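Side-chain contacts in catabolite control protein A (Lactococcus lactis, PDB 2O20), which probably acts as a global transcriptional regulator of carbon catabolite repression and activation, a DNA-binding protein of the LacI family: residues L166-S171 and T196-G201; V252-A257 and F269-G274; T172-D177 and I325-S330. The protein carries 1 engineered substitution. All blocks are in the same frame, centred on the assembly; numbering follows the deposited sequence. Where two conformers were deposited one is given.

Contact 1: L166-S171 and T196-G201; sequences LAAYQS and TERMVG. With SO4 (sulfate ion), chain L.
Two adjacent helices packed beside the four-stranded parallel sheet of the LacI-family core, 164-177 and 193-208, meet here through an alanine and a glycine, Ala168 and Gly201. The short segments run in nearly the same direction, crossing at -35°, and their axes come within 7.2 Å, a close approach that small residues make possible. The CA atoms of Tyr169 and Gly201 lie 4.2 Å apart, backbone almost against backbone. With no side chain on Gly201 in the way, its carbonyl comes up to the Tyr169 backbone, and Tyr169 CA makes a CH...O contact of 3.5 Å with Gly201 O. Gly201 O also sits at the edge of the Tyr169 ring, in its plane, 3.7 Å from Tyr169 CD1. With CG anti to the backbone N (chi1 175°), the ring then runs on along helix 193-208, and its hydroxyl hydrogen-bonds to Glu208. Next to Tyr169, Ala168 CB rests on the partner helix one turn before Gly201, 3.3 Å from Arg198 O. Ala168 CB also meets Arg198 CB at 4.0 Å. Beyond that root the arginine is extended and leaves the interface; its NH1 is hydrogen-bonded to Asn195 OD1. A sulfate, probably from the crystallisation liquor and also bonded to Asn195 ND2, accepts a weak hydrogen bond of 3.3 Å at O3 from Arg198 NH1.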
ATOM      1  N   LEU D 166       5.499 -15.794 -20.752  1.00 19.72           N
ATOM      2  CA  LEU D 166       4.925 -14.956 -21.801  1.00 21.36           C
ATOM      3  C   LEU D 166       5.048 -13.459 -21.466  1.00 19.95           C
ATOM      4  O   LEU D 166       5.406 -12.655 -22.339  1.00 20.95           O
ATOM      5  CB  LEU D 166       3.461 -15.380 -22.078  1.00 20.63           C
ATOM      6  CG  LEU D 166       2.669 -14.593 -23.119  1.00 21.60           C
ATOM      7  CD1 LEU D 166       3.299 -14.766 -24.494  1.00 23.59           C
ATOM      8  CD2 LEU D 166       1.223 -15.054 -23.109  1.00 22.95           C
ATOM      9  N   ALA D 167       4.737 -13.074 -20.231  1.00 20.52           N
ATOM     10  CA  ALA D 167       4.897 -11.674 -19.801  1.00 19.84           C
ATOM     11  C   ALA D 167       6.343 -11.172 -19.946  1.00 19.30           C
ATOM     12  O   ALA D 167       6.571 -10.066 -20.417  1.00 19.19           O
ATOM     13  CB  ALA D 167       4.391 -11.495 -18.359  1.00 19.03           C
ATOM     14  N   ALA D 168       7.308 -11.992 -19.544  1.00 18.95           N
ATOM     15  CA  ALA D 168       8.736 -11.645 -19.655  1.00 19.55           C
ATOM     16  C   ALA D 168       9.187 -11.590 -21.138  1.00 18.83           C
ATOM     17  O   ALA D 168       9.960 -10.710 -21.513  1.00 19.75           O
ATOM     18  CB  ALA D 168       9.597 -12.629 -18.848  1.00 18.53           C
ATOM     19  N   TYR D 169       8.683 -12.498 -21.977  1.00 19.47           N
ATOM     20  CA  TYR D 169       8.922 -12.462 -23.427  1.00 18.55           C
ATOM     21  C   TYR D 169       8.365 -11.184 -24.070  1.00 18.06           C
ATOM     22  O   TYR D 169       9.103 -10.493 -24.757  1.00 17.84           O
ATOM     23  CB  TYR D 169       8.326 -13.714 -24.121  1.00 19.69           C
ATOM     24  CG  TYR D 169       8.418 -13.687 -25.633  1.00 20.09           C
ATOM     25  CD1 TYR D 169       9.598 -14.049 -26.291  1.00 18.74           C
ATOM     26  CD2 TYR D 169       7.321 -13.297 -26.408  1.00 21.61           C
ATOM     27  CE1 TYR D 169       9.681 -14.030 -27.684  1.00 22.14           C
ATOM     28  CE2 TYR D 169       7.375 -13.289 -27.791  1.00 23.57           C
ATOM     29  CZ  TYR D 169       8.566 -13.643 -28.431  1.00 22.56           C
ATOM     30  OH  TYR D 169       8.619 -13.623 -29.805  1.00 23.00           O
ATOM     31  N   GLN D 170       7.090 -10.861 -23.818  1.00 17.47           N
ATOM     32  CA  GLN D 170       6.441  -9.668 -24.405  1.00 18.09           C
ATOM     33  C   GLN D 170       7.115  -8.359 -23.908  1.00 18.09           C
ATOM     34  O   GLN D 170       7.299  -7.427 -24.673  1.00 17.88           O
ATOM     35  CB  GLN D 170       4.956  -9.618 -24.058  1.00 18.87           C
ATOM     36  CG  GLN D 170       4.099 -10.661 -24.769  1.00 19.92           C
ATOM     37  CD  GLN D 170       2.750 -10.846 -24.109  1.00 24.54           C
ATOM     38  OE1 GLN D 170       2.506 -10.333 -23.017  1.00 24.42           O
ATOM     39  NE2 GLN D 170       1.866 -11.602 -24.769  1.00 26.16           N
ATOM     40  N   SER D 171       7.489  -8.313 -22.626  1.00 18.11           N
ATOM     41  CA  SER D 171       8.170  -7.152 -22.059  1.00 18.11           C
ATOM     42  C   SER D 171       9.537  -6.903 -22.727  1.00 17.87           C
ATOM     43  O   SER D 171       9.884  -5.756 -23.120  1.00 18.14           O
ATOM     44  CB  SER D 171       8.358  -7.339 -20.530  1.00 18.16           C
ATOM     45  OG  SER D 171       7.121  -7.388 -19.882  1.00 21.08           O
ATOM     46  N   THR D 196      12.725 -18.660 -13.025  1.00 25.90           N
ATOM     47  CA  THR D 196      13.249 -19.479 -14.133  1.00 26.24           C
ATOM     48  C   THR D 196      12.345 -19.357 -15.363  1.00 25.32           C
ATOM     49  O   THR D 196      12.838 -19.340 -16.470  1.00 25.03           O
ATOM     50  CB  THR D 196      13.427 -20.940 -13.707  1.00 25.99           C
ATOM     51  OG1 THR D 196      12.200 -21.413 -13.170  1.00 31.98           O
ATOM     52  CG2 THR D 196      14.463 -21.066 -12.641  1.00 26.00           C
ATOM     53  N   GLU D 197      11.033 -19.185 -15.169  1.00 25.70           N
ATOM     54  CA  GLU D 197      10.095 -18.947 -16.287  1.00 25.47           C
ATOM     55  C   GLU D 197      10.294 -17.554 -16.913  1.00 24.05           C
ATOM     56  O   GLU D 197      10.288 -17.422 -18.133  1.00 22.69           O
ATOM     57  CB  GLU D 197       8.637 -19.135 -15.837  0.50 25.99           C
ATOM     58  CG  GLU D 197       8.312 -20.531 -15.268  0.50 27.57           C
ATOM     59  CD  GLU D 197       7.929 -21.569 -16.311  0.50 28.81           C
ATOM     60  OE1 GLU D 197       7.903 -21.257 -17.524  0.50 31.24           O
ATOM     61  OE2 GLU D 197       7.645 -22.719 -15.903  0.50 31.80           O
ATOM     62  N   ARG D 198      10.474 -16.520 -16.074  1.00 23.26           N
ATOM     63  CA  ARG D 198      10.812 -15.183 -16.555  1.00 22.80           C
ATOM     64  C   ARG D 198      12.115 -15.216 -17.360  1.00 23.08           C
ATOM     65  O   ARG D 198      12.205 -14.628 -18.443  1.00 23.14           O
ATOM     66  CB  ARG D 198      10.943 -14.193 -15.378  1.00 22.08           C
ATOM     67  CG  ARG D 198       9.607 -13.864 -14.733  1.00 21.41           C
ATOM     68  CD  ARG D 198       9.841 -12.963 -13.532  1.00 23.72           C
ATOM     69  NE  ARG D 198       8.598 -12.455 -12.968  1.00 24.37           N
ATOM     70  CZ  ARG D 198       8.065 -12.832 -11.809  1.00 26.06           C
ATOM     71  NH1 ARG D 198       8.607 -13.779 -11.066  1.00 28.25           N
ATOM     72  NH2 ARG D 198       6.953 -12.264 -11.388  1.00 27.32           N
ATOM     73  N   MET D 199      13.118 -15.907 -16.833  1.00 23.80           N
ATOM     74  CA  MET D 199      14.402 -16.082 -17.552  1.00 24.62           C
ATOM     75  C   MET D 199      14.262 -16.723 -18.936  1.00 24.00           C
ATOM     76  O   MET D 199      14.886 -16.258 -19.892  1.00 23.80           O
ATOM     77  CB  MET D 199      15.390 -16.909 -16.732  1.00 24.62           C
ATOM     78  CG  MET D 199      16.741 -16.999 -17.376  1.00 26.69           C
ATOM     79  SD  MET D 199      17.676 -15.458 -17.271  1.00 30.43           S
ATOM     80  CE  MET D 199      18.754 -15.881 -15.895  1.00 31.79           C
ATOM     81  N   VAL D 200      13.430 -17.762 -19.054  1.00 24.28           N
ATOM     82  CA  VAL D 200      13.252 -18.423 -20.333  1.00 24.21           C
ATOM     83  C   VAL D 200      12.627 -17.436 -21.310  1.00 22.67           C
ATOM     84  O   VAL D 200      13.080 -17.324 -22.428  1.00 22.48           O
ATOM     85  CB  VAL D 200      12.431 -19.719 -20.208  1.00 24.95           C
ATOM     86  CG1 VAL D 200      12.140 -20.352 -21.591  1.00 26.29           C
ATOM     87  CG2 VAL D 200      13.163 -20.727 -19.310  1.00 27.23           C
ATOM     88  N   GLY D 201      11.616 -16.694 -20.875  1.00 21.26           N
ATOM     89  CA  GLY D 201      10.923 -15.765 -21.769  1.00 20.95           C
ATOM     90  C   GLY D 201      11.832 -14.626 -22.236  1.00 20.46           C
ATOM     91  O   GLY D 201      11.858 -14.274 -23.419  1.00 18.93           O
TER
HETATM   92  S   SO4 L2003       9.390 -13.692  -6.626  1.00 57.08           S
HETATM   93  O1  SO4 L2003       9.628 -15.112  -6.342  1.00 57.76           O
HETATM   94  O2  SO4 L2003      10.673 -13.047  -6.917  1.00 56.92           O
HETATM   95  O3  SO4 L2003       8.489 -13.570  -7.772  1.00 55.82           O
HETATM   96  O4  SO4 L2003       8.789 -13.070  -5.444  1.00 56.81           O

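Contact 2: V252-A257 and F269-G274; sequences VGLLSA and FEIISG
Ile271 meets Leu254 and Leu255 inside a beta-alpha-beta crossover, in which strand 242-245 leads through helix 248-260 to the parallel neighbouring strand 270-272. The contact is where the helix lies down on the strand it has just connected, and the pieces that meet are all buried and apolar.

Aliphatic packing carries most of it. Ile271 points from the strand to the helix with CG1 anti to its own carbonyl carbon (chi1 -58°) and an extended chi2 of 171°, which sends CD1 out as the leading atom. Ile271 CD1 reaches the helix backbone itself, ending 3.6 Å from Leu255 CA. Ile271 CD1 also touches Leu255 CB at 3.8 Å, while the two side chains lie at a slant to each other. From the other leucine, Leu254 CD2 closes on Ile271 CD1 at 3.9 Å and is nearly as near to CG1. One isoleucine branch is thus held between two consecutive helix residues. On another side of the helix, Val252 and Ser256 pack on Tyr282 of the second subunit.

The aromatic part is smaller. Leu254 CD2 also approaches the Phe269 ring obliquely, 4.1 Å from Phe269 CE2, and so bridges Phe269 and Ile271, residues two apart on the same side of the chain. Within the strand segment, Ile271 CG1 lies at the edge of the Phe269 ring, in its plane. Ala232 against Leu254 and Leu235 against Phe269 continue the apolar layer onto helix 225-237.

Polar bonds lie at the margins. Ser273 OG hydrogen-bonds to Asp248 OD1 near the start of the helix, and Ser256 OG to Tyr225 OH. In the helix backbone, Ser256 N donates to Val252 O at 2.9 Å.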
ATOM      1  N   VAL D 252       9.722   1.050  -9.275  1.00 15.87           N
ATOM      2  CA  VAL D 252       9.487   2.411  -8.846  1.00 16.92           C
ATOM      3  C   VAL D 252      10.772   2.999  -8.242  1.00 16.41           C
ATOM      4  O   VAL D 252      11.072   4.179  -8.478  1.00 17.00           O
ATOM      5  CB  VAL D 252       8.301   2.535  -7.859  1.00 17.36           C
ATOM      6  CG1 VAL D 252       8.134   3.954  -7.367  1.00 18.31           C
ATOM      7  CG2 VAL D 252       6.990   2.087  -8.512  1.00 18.84           C
ATOM      8  N   GLY D 253      11.515   2.186  -7.479  1.00 15.73           N
ATOM      9  CA  GLY D 253      12.830   2.569  -6.978  1.00 16.19           C
ATOM     10  C   GLY D 253      13.863   2.872  -8.051  1.00 15.71           C
ATOM     11  O   GLY D 253      14.561   3.895  -7.968  1.00 17.31           O
ATOM     12  N   LEU D 254      13.938   2.018  -9.070  1.00 16.47           N
ATOM     13  CA  LEU D 254      14.812   2.213 -10.238  1.00 16.81           C
ATOM     14  C   LEU D 254      14.469   3.509 -10.965  1.00 16.44           C
ATOM     15  O   LEU D 254      15.364   4.319 -11.253  1.00 15.49           O
ATOM     16  CB  LEU D 254      14.707   1.021 -11.222  1.00 17.20           C
ATOM     17  CG  LEU D 254      15.715   1.043 -12.377  1.00 16.80           C
ATOM     18  CD1 LEU D 254      17.092   0.829 -11.816  1.00 16.34           C
ATOM     19  CD2 LEU D 254      15.398   0.016 -13.434  1.00 16.88           C
ATOM     20  N   LEU D 255      13.178   3.748 -11.176  1.00 15.91           N
ATOM     21  CA  LEU D 255      12.715   4.991 -11.831  1.00 16.41           C
ATOM     22  C   LEU D 255      13.061   6.232 -11.010  1.00 15.25           C
ATOM     23  O   LEU D 255      13.596   7.199 -11.565  1.00 14.68           O
ATOM     24  CB  LEU D 255      11.203   4.944 -12.131  1.00 15.51           C
ATOM     25  CG  LEU D 255      10.561   6.156 -12.829  1.00 17.85           C
ATOM     26  CD1 LEU D 255      11.223   6.410 -14.144  1.00 18.29           C
ATOM     27  CD2 LEU D 255       9.085   5.932 -13.028  1.00 17.46           C
ATOM     28  N   SER D 256      12.804   6.196  -9.703  1.00 15.52           N
ATOM     29  CA  SER D 256      13.137   7.278  -8.800  1.00 14.64           C
ATOM     30  C   SER D 256      14.603   7.663  -8.928  1.00 15.51           C
ATOM     31  O   SER D 256      14.957   8.852  -8.971  1.00 15.15           O
ATOM     32  CB  SER D 256      12.844   6.933  -7.301  1.00 15.13           C
ATOM     33  OG  SER D 256      11.454   7.033  -6.994  1.00 17.90           O
ATOM     34  N   ALA D 257      15.452   6.658  -8.909  1.00 15.59           N
ATOM     35  CA  ALA D 257      16.905   6.909  -8.973  1.00 16.54           C
ATOM     36  C   ALA D 257      17.369   7.454 -10.332  1.00 15.21           C
ATOM     37  O   ALA D 257      18.192   8.379 -10.370  1.00 15.44           O
ATOM     38  CB  ALA D 257      17.652   5.656  -8.573  1.00 17.94           C
ATOM     39  N   PHE D 269      16.711   5.912 -21.150  1.00 18.28           N
ATOM     40  CA  PHE D 269      16.497   4.739 -20.293  1.00 18.03           C
ATOM     41  C   PHE D 269      14.996   4.426 -20.190  1.00 18.05           C
ATOM     42  O   PHE D 269      14.205   5.328 -19.928  1.00 17.36           O
ATOM     43  CB  PHE D 269      17.113   4.883 -18.893  1.00 18.97           C
ATOM     44  CG  PHE D 269      17.370   3.543 -18.230  1.00 17.24           C
ATOM     45  CD1 PHE D 269      18.617   2.923 -18.344  1.00 18.32           C
ATOM     46  CD2 PHE D 269      16.369   2.891 -17.564  1.00 16.51           C
ATOM     47  CE1 PHE D 269      18.831   1.663 -17.781  1.00 17.99           C
ATOM     48  CE2 PHE D 269      16.559   1.617 -17.032  1.00 18.06           C
ATOM     49  CZ  PHE D 269      17.810   1.023 -17.127  1.00 19.49           C
ATOM     50  N   GLU D 270      14.644   3.161 -20.397  1.00 17.31           N
ATOM     51  CA  GLU D 270      13.251   2.710 -20.396  1.00 17.93           C
ATOM     52  C   GLU D 270      13.057   1.607 -19.357  1.00 16.78           C
ATOM     53  O   GLU D 270      13.954   0.815 -19.117  1.00 16.73           O
ATOM     54  CB  GLU D 270      12.858   2.158 -21.754  1.00 18.03           C
ATOM     55  CG  GLU D 270      12.970   3.123 -22.942  1.00 18.28           C
ATOM     56  CD  GLU D 270      12.408   2.524 -24.216  1.00 19.38           C
ATOM     57  OE1 GLU D 270      11.199   2.223 -24.276  1.00 22.30           O
ATOM     58  OE2 GLU D 270      13.207   2.301 -25.166  1.00 24.59           O
ATOM     59  N   ILE D 271      11.887   1.598 -18.728  1.00 17.11           N
ATOM     60  CA  ILE D 271      11.565   0.659 -17.654  1.00 16.76           C
ATOM     61  C   ILE D 271      10.155   0.048 -17.875  1.00 16.56           C
ATOM     62  O   ILE D 271       9.195   0.751 -18.172  1.00 16.11           O
ATOM     63  CB  ILE D 271      11.597   1.332 -16.252  1.00 16.87           C
ATOM     64  CG1 ILE D 271      12.969   1.945 -15.972  1.00 17.42           C
ATOM     65  CG2 ILE D 271      11.250   0.311 -15.144  1.00 17.36           C
ATOM     66  CD1 ILE D 271      13.031   2.803 -14.708  1.00 19.48           C
ATOM     67  N   ILE D 272      10.062  -1.265 -17.689  1.00 16.75           N
ATOM     68  CA  ILE D 272       8.771  -1.962 -17.676  1.00 17.63           C
ATOM     69  C   ILE D 272       8.696  -2.737 -16.357  1.00 16.75           C
ATOM     70  O   ILE D 272       9.590  -3.508 -16.037  1.00 17.87           O
ATOM     71  CB  ILE D 272       8.610  -2.926 -18.901  1.00 17.65           C
ATOM     72  CG1 ILE D 272       8.778  -2.158 -20.214  1.00 18.06           C
ATOM     73  CG2 ILE D 272       7.201  -3.626 -18.826  1.00 18.17           C
ATOM     74  CD1 ILE D 272       8.708  -3.019 -21.484  1.00 19.55           C
ATOM     75  N   SER D 273       7.660  -2.475 -15.577  1.00 17.66           N
ATOM     76  CA  SER D 273       7.399  -3.160 -14.317  1.00 17.90           C
ATOM     77  C   SER D 273       6.555  -4.449 -14.473  1.00 18.88           C
ATOM     78  O   SER D 273       6.086  -4.794 -15.551  1.00 17.87           O
ATOM     79  CB  SER D 273       6.715  -2.174 -13.343  1.00 18.94           C
ATOM     80  OG  SER D 273       6.729  -2.676 -12.009  1.00 19.91           O
ATOM     81  N   GLY D 274       6.392  -5.152 -13.362  1.00 20.42           N
ATOM     82  CA  GLY D 274       5.897  -6.501 -13.362  1.00 21.71           C
ATOM     83  C   GLY D 274       4.431  -6.795 -13.064  1.00 21.07           C
ATOM     84  O   GLY D 274       3.971  -7.881 -13.442  1.00 21.70           O
TER

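Contact 3: T172-D177 and I325-S330; sequences TKKLID and IFSRRS
Ile325, on strand 324-326, faces Lys174 of helix 164-177 at the surface of the C-terminal subdomain of the LacI-type core. The two side chains run by one another head to tail, and the meeting is one of aliphatic parts: Ile325 CG2 lies 4.2 Å from Lys174 CD. This is a loose touch, made beside the lysine's hydrocarbon chain while its charged end travels on.

Phe326, next in line, turns its side chain from the helix. Ser327 turns back and supplies the single polar link, accepting a hydrogen bond of 2.9 Å at OG from Lys174 NZ. The lysine is extended as far as CE and then bends (chi4 72°), which swings the amino group onto the serine hydroxyl; Lys174 CE remains close behind it, 3.4 Å from Ser327 OG. A neutral hydroxyl oxygen thus receives a donor that is probably charged, at the exposed Ser327.

Farther on, the chain moves away from helix 164-177: Arg328 NH1 hydrogen-bonds to Asn276 OD1 and Leu287 O. Ser330 then joins strand 270-272 through backbone bonding to Ile271. Lys174 thus spans the ground between helix 164-177 and the turn after strand 324-326, with its stem on Ile272 of strand 270-272, while strand 324-326 itself pairs antiparallel with strand 289-291.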
ATOM      1  N   THR D 172      10.331  -7.965 -22.822  1.00 18.22           N
ATOM      2  CA  THR D 172      11.661  -7.883 -23.439  1.00 18.67           C
ATOM      3  C   THR D 172      11.540  -7.479 -24.923  1.00 19.21           C
ATOM      4  O   THR D 172      12.243  -6.586 -25.372  1.00 17.71           O
ATOM      5  CB  THR D 172      12.431  -9.203 -23.268  1.00 18.64           C
ATOM      6  OG1 THR D 172      12.451  -9.558 -21.873  1.00 17.89           O
ATOM      7  CG2 THR D 172      13.864  -9.111 -23.845  1.00 19.46           C
ATOM      8  N   LYS D 173      10.613  -8.106 -25.663  1.00 19.94           N
ATOM      9  CA  LYS D 173      10.388  -7.769 -27.070  1.00 20.75           C
ATOM     10  C   LYS D 173       9.971  -6.318 -27.297  1.00 19.92           C
ATOM     11  O   LYS D 173      10.373  -5.696 -28.263  1.00 20.74           O
ATOM     12  CB  LYS D 173       9.319  -8.720 -27.668  1.00 21.37           C
ATOM     13  CG  LYS D 173       9.249  -8.741 -29.159  1.00 23.55           C
ATOM     14  CD  LYS D 173       8.218  -9.800 -29.644  1.00 24.35           C
ATOM     15  CE  LYS D 173       8.274  -9.993 -31.136  1.00 27.75           C
ATOM     16  NZ  LYS D 173       7.412 -11.144 -31.516  1.00 33.63           N
ATOM     17  N   LYS D 174       9.167  -5.764 -26.394  1.00 20.80           N
ATOM     18  CA  LYS D 174       8.789  -4.370 -26.471  1.00 20.50           C
ATOM     19  C   LYS D 174      10.015  -3.439 -26.413  1.00 19.86           C
ATOM     20  O   LYS D 174      10.088  -2.443 -27.130  1.00 20.41           O
ATOM     21  CB  LYS D 174       7.818  -4.050 -25.328  1.00 20.93           C
ATOM     22  CG  LYS D 174       7.302  -2.641 -25.333  1.00 22.57           C
ATOM     23  CD  LYS D 174       6.102  -2.477 -24.413  1.00 23.44           C
ATOM     24  CE  LYS D 174       5.776  -1.038 -24.223  1.00 24.09           C
ATOM     25  NZ  LYS D 174       5.188  -0.448 -25.452  1.00 24.63           N
ATOM     26  N   LEU D 175      10.976  -3.763 -25.561  1.00 19.78           N
ATOM     27  CA  LEU D 175      12.196  -2.948 -25.439  1.00 19.34           C
ATOM     28  C   LEU D 175      13.123  -3.184 -26.660  1.00 20.41           C
ATOM     29  O   LEU D 175      13.817  -2.272 -27.124  1.00 21.54           O
ATOM     30  CB  LEU D 175      12.928  -3.277 -24.139  1.00 19.48           C
ATOM     31  CG  LEU D 175      12.157  -2.921 -22.860  1.00 18.96           C
ATOM     32  CD1 LEU D 175      12.811  -3.488 -21.616  1.00 19.15           C
ATOM     33  CD2 LEU D 175      11.981  -1.423 -22.737  1.00 20.39           C
ATOM     34  N   ILE D 176      13.137  -4.405 -27.166  1.00 21.07           N
ATOM     35  CA  ILE D 176      13.876  -4.707 -28.418  1.00 21.26           C
ATOM     36  C   ILE D 176      13.309  -3.855 -29.547  1.00 21.41           C
ATOM     37  O   ILE D 176      14.047  -3.248 -30.307  1.00 20.40           O
ATOM     38  CB  ILE D 176      13.808  -6.210 -28.773  1.00 21.79           C
ATOM     39  CG1 ILE D 176      14.702  -6.982 -27.807  1.00 21.52           C
ATOM     40  CG2 ILE D 176      14.284  -6.485 -30.249  1.00 22.90           C
ATOM     41  CD1 ILE D 176      14.478  -8.430 -27.794  1.00 20.00           C
ATOM     42  N   ASP D 177      11.987  -3.784 -29.630  1.00 22.05           N
ATOM     43  CA  ASP D 177      11.343  -3.090 -30.729  1.00 22.87           C
ATOM     44  C   ASP D 177      11.494  -1.570 -30.692  1.00 22.92           C
ATOM     45  O   ASP D 177      11.327  -0.932 -31.733  1.00 23.69           O
ATOM     46  CB  ASP D 177       9.875  -3.528 -30.866  1.00 22.83           C
ATOM     47  CG  ASP D 177       9.731  -4.992 -31.348  1.00 25.36           C
ATOM     48  OD1 ASP D 177      10.727  -5.601 -31.804  1.00 29.29           O
ATOM     49  OD2 ASP D 177       8.615  -5.540 -31.269  1.00 29.49           O
ATOM     50  N   ILE D 325      -0.176  -5.617 -21.172  1.00 22.02           N
ATOM     51  CA  ILE D 325       0.864  -4.591 -20.927  1.00 22.27           C
ATOM     52  C   ILE D 325       0.205  -3.244 -21.134  1.00 22.43           C
ATOM     53  O   ILE D 325      -0.466  -3.014 -22.151  1.00 21.10           O
ATOM     54  CB  ILE D 325       2.080  -4.768 -21.844  1.00 22.82           C
ATOM     55  CG1 ILE D 325       2.813  -6.067 -21.476  1.00 25.85           C
ATOM     56  CG2 ILE D 325       3.026  -3.553 -21.774  1.00 23.49           C
ATOM     57  CD1 ILE D 325       4.100  -6.312 -22.187  1.00 27.45           C
ATOM     58  N   PHE D 326       0.329  -2.377 -20.130  1.00 22.24           N
ATOM     59  CA  PHE D 326      -0.124  -0.999 -20.231  1.00 22.63           C
ATOM     60  C   PHE D 326       1.044  -0.064 -20.519  1.00 22.12           C
ATOM     61  O   PHE D 326       1.929   0.095 -19.670  1.00 20.15           O
ATOM     62  CB  PHE D 326      -0.792  -0.568 -18.920  1.00 23.78           C
ATOM     63  CG  PHE D 326      -2.085  -1.297 -18.609  1.00 25.27           C
ATOM     64  CD1 PHE D 326      -2.831  -1.931 -19.608  1.00 26.35           C
ATOM     65  CD2 PHE D 326      -2.582  -1.282 -17.328  1.00 27.06           C
ATOM     66  CE1 PHE D 326      -4.008  -2.596 -19.289  1.00 28.84           C
ATOM     67  CE2 PHE D 326      -3.775  -1.925 -17.010  1.00 28.77           C
ATOM     68  CZ  PHE D 326      -4.485  -2.576 -17.994  1.00 26.85           C
ATOM     69  N   SER D 327       1.028   0.571 -21.691  1.00 21.28           N
ATOM     70  CA  SER D 327       2.135   1.445 -22.112  1.00 21.81           C
ATOM     71  C   SER D 327       1.937   2.840 -21.559  1.00 21.77           C
ATOM     72  O   SER D 327       0.887   3.449 -21.774  1.00 21.62           O
ATOM     73  CB  SER D 327       2.246   1.487 -23.642  1.00 21.99           C
ATOM     74  OG  SER D 327       2.659   0.229 -24.132  1.00 23.31           O
ATOM     75  N   ARG D 328       2.942   3.341 -20.839  1.00 21.26           N
ATOM     76  CA  ARG D 328       2.863   4.655 -20.209  1.00 22.21           C
ATOM     77  C   ARG D 328       4.153   5.437 -20.558  1.00 21.36           C
ATOM     78  O   ARG D 328       4.751   5.202 -21.615  1.00 20.94           O
ATOM     79  CB  ARG D 328       2.568   4.514 -18.702  1.00 21.01           C
ATOM     80  CG  ARG D 328       1.212   3.844 -18.386  1.00 23.27           C
ATOM     81  CD  ARG D 328       0.877   3.899 -16.900  1.00 27.50           C
ATOM     82  NE  ARG D 328      -0.337   3.160 -16.576  1.00 34.98           N
ATOM     83  CZ  ARG D 328      -0.415   2.163 -15.696  1.00 37.14           C
ATOM     84  NH1 ARG D 328       0.665   1.737 -15.034  1.00 37.84           N
ATOM     85  NH2 ARG D 328      -1.585   1.574 -15.503  1.00 37.05           N
ATOM     86  N   ARG D 329       4.578   6.378 -19.721  1.00 22.06           N
ATOM     87  CA  ARG D 329       5.653   7.286 -20.123  1.00 21.99           C
ATOM     88  C   ARG D 329       7.074   6.848 -19.699  1.00 21.56           C
ATOM     89  O   ARG D 329       8.021   7.602 -19.910  1.00 23.58           O
ATOM     90  CB  ARG D 329       5.326   8.706 -19.665  1.00 23.19           C
ATOM     91  CG  ARG D 329       4.005   9.186 -20.314  1.00 27.61           C
ATOM     92  CD  ARG D 329       3.797  10.669 -20.260  1.00 34.86           C
ATOM     93  NE  ARG D 329       2.576  11.107 -20.955  1.00 39.17           N
ATOM     94  CZ  ARG D 329       1.324  11.024 -20.482  1.00 41.27           C
ATOM     95  NH1 ARG D 329       1.040  10.480 -19.292  1.00 42.17           N
ATOM     96  NH2 ARG D 329       0.325  11.491 -21.224  1.00 42.44           N
ATOM     97  N   SER D 330       7.249   5.625 -19.197  1.00 20.00           N
ATOM     98  CA  SER D 330       8.608   5.102 -18.957  1.00 19.12           C
ATOM     99  C   SER D 330       9.170   4.253 -20.087  1.00 18.40           C
ATOM    100  O   SER D 330      10.289   3.733 -19.957  1.00 17.73           O
ATOM    101  CB  SER D 330       8.721   4.346 -17.621  1.00 19.08           C
ATOM    102  OG  SER D 330       7.936   3.157 -17.627  1.00 19.38           O
TER

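Helix 164-177 serves both contact 1 and contact 3, whose centres lie about 14 Å apart: its first half packs on helix 193-208, and its second half reaches toward strand 324-326. Contact 2 is on the edge strand 270-272 of the four-stranded parallel sheet; its centre lies about 12 Å from that of contact 3 and about 18 Å from that of contact 1. Along the chain the segments of contacts 1 and 3 alternate, and both segments of contact 2 fall between the two of contact 3. Ile272 CD1 packs on Ser171 O and Leu175, Ile325 CD1 on Gln170, and Ser330 OG probably hydrogen-bonds to Ile271 O. Near its C-terminus the chain therefore returns to this one subdomain.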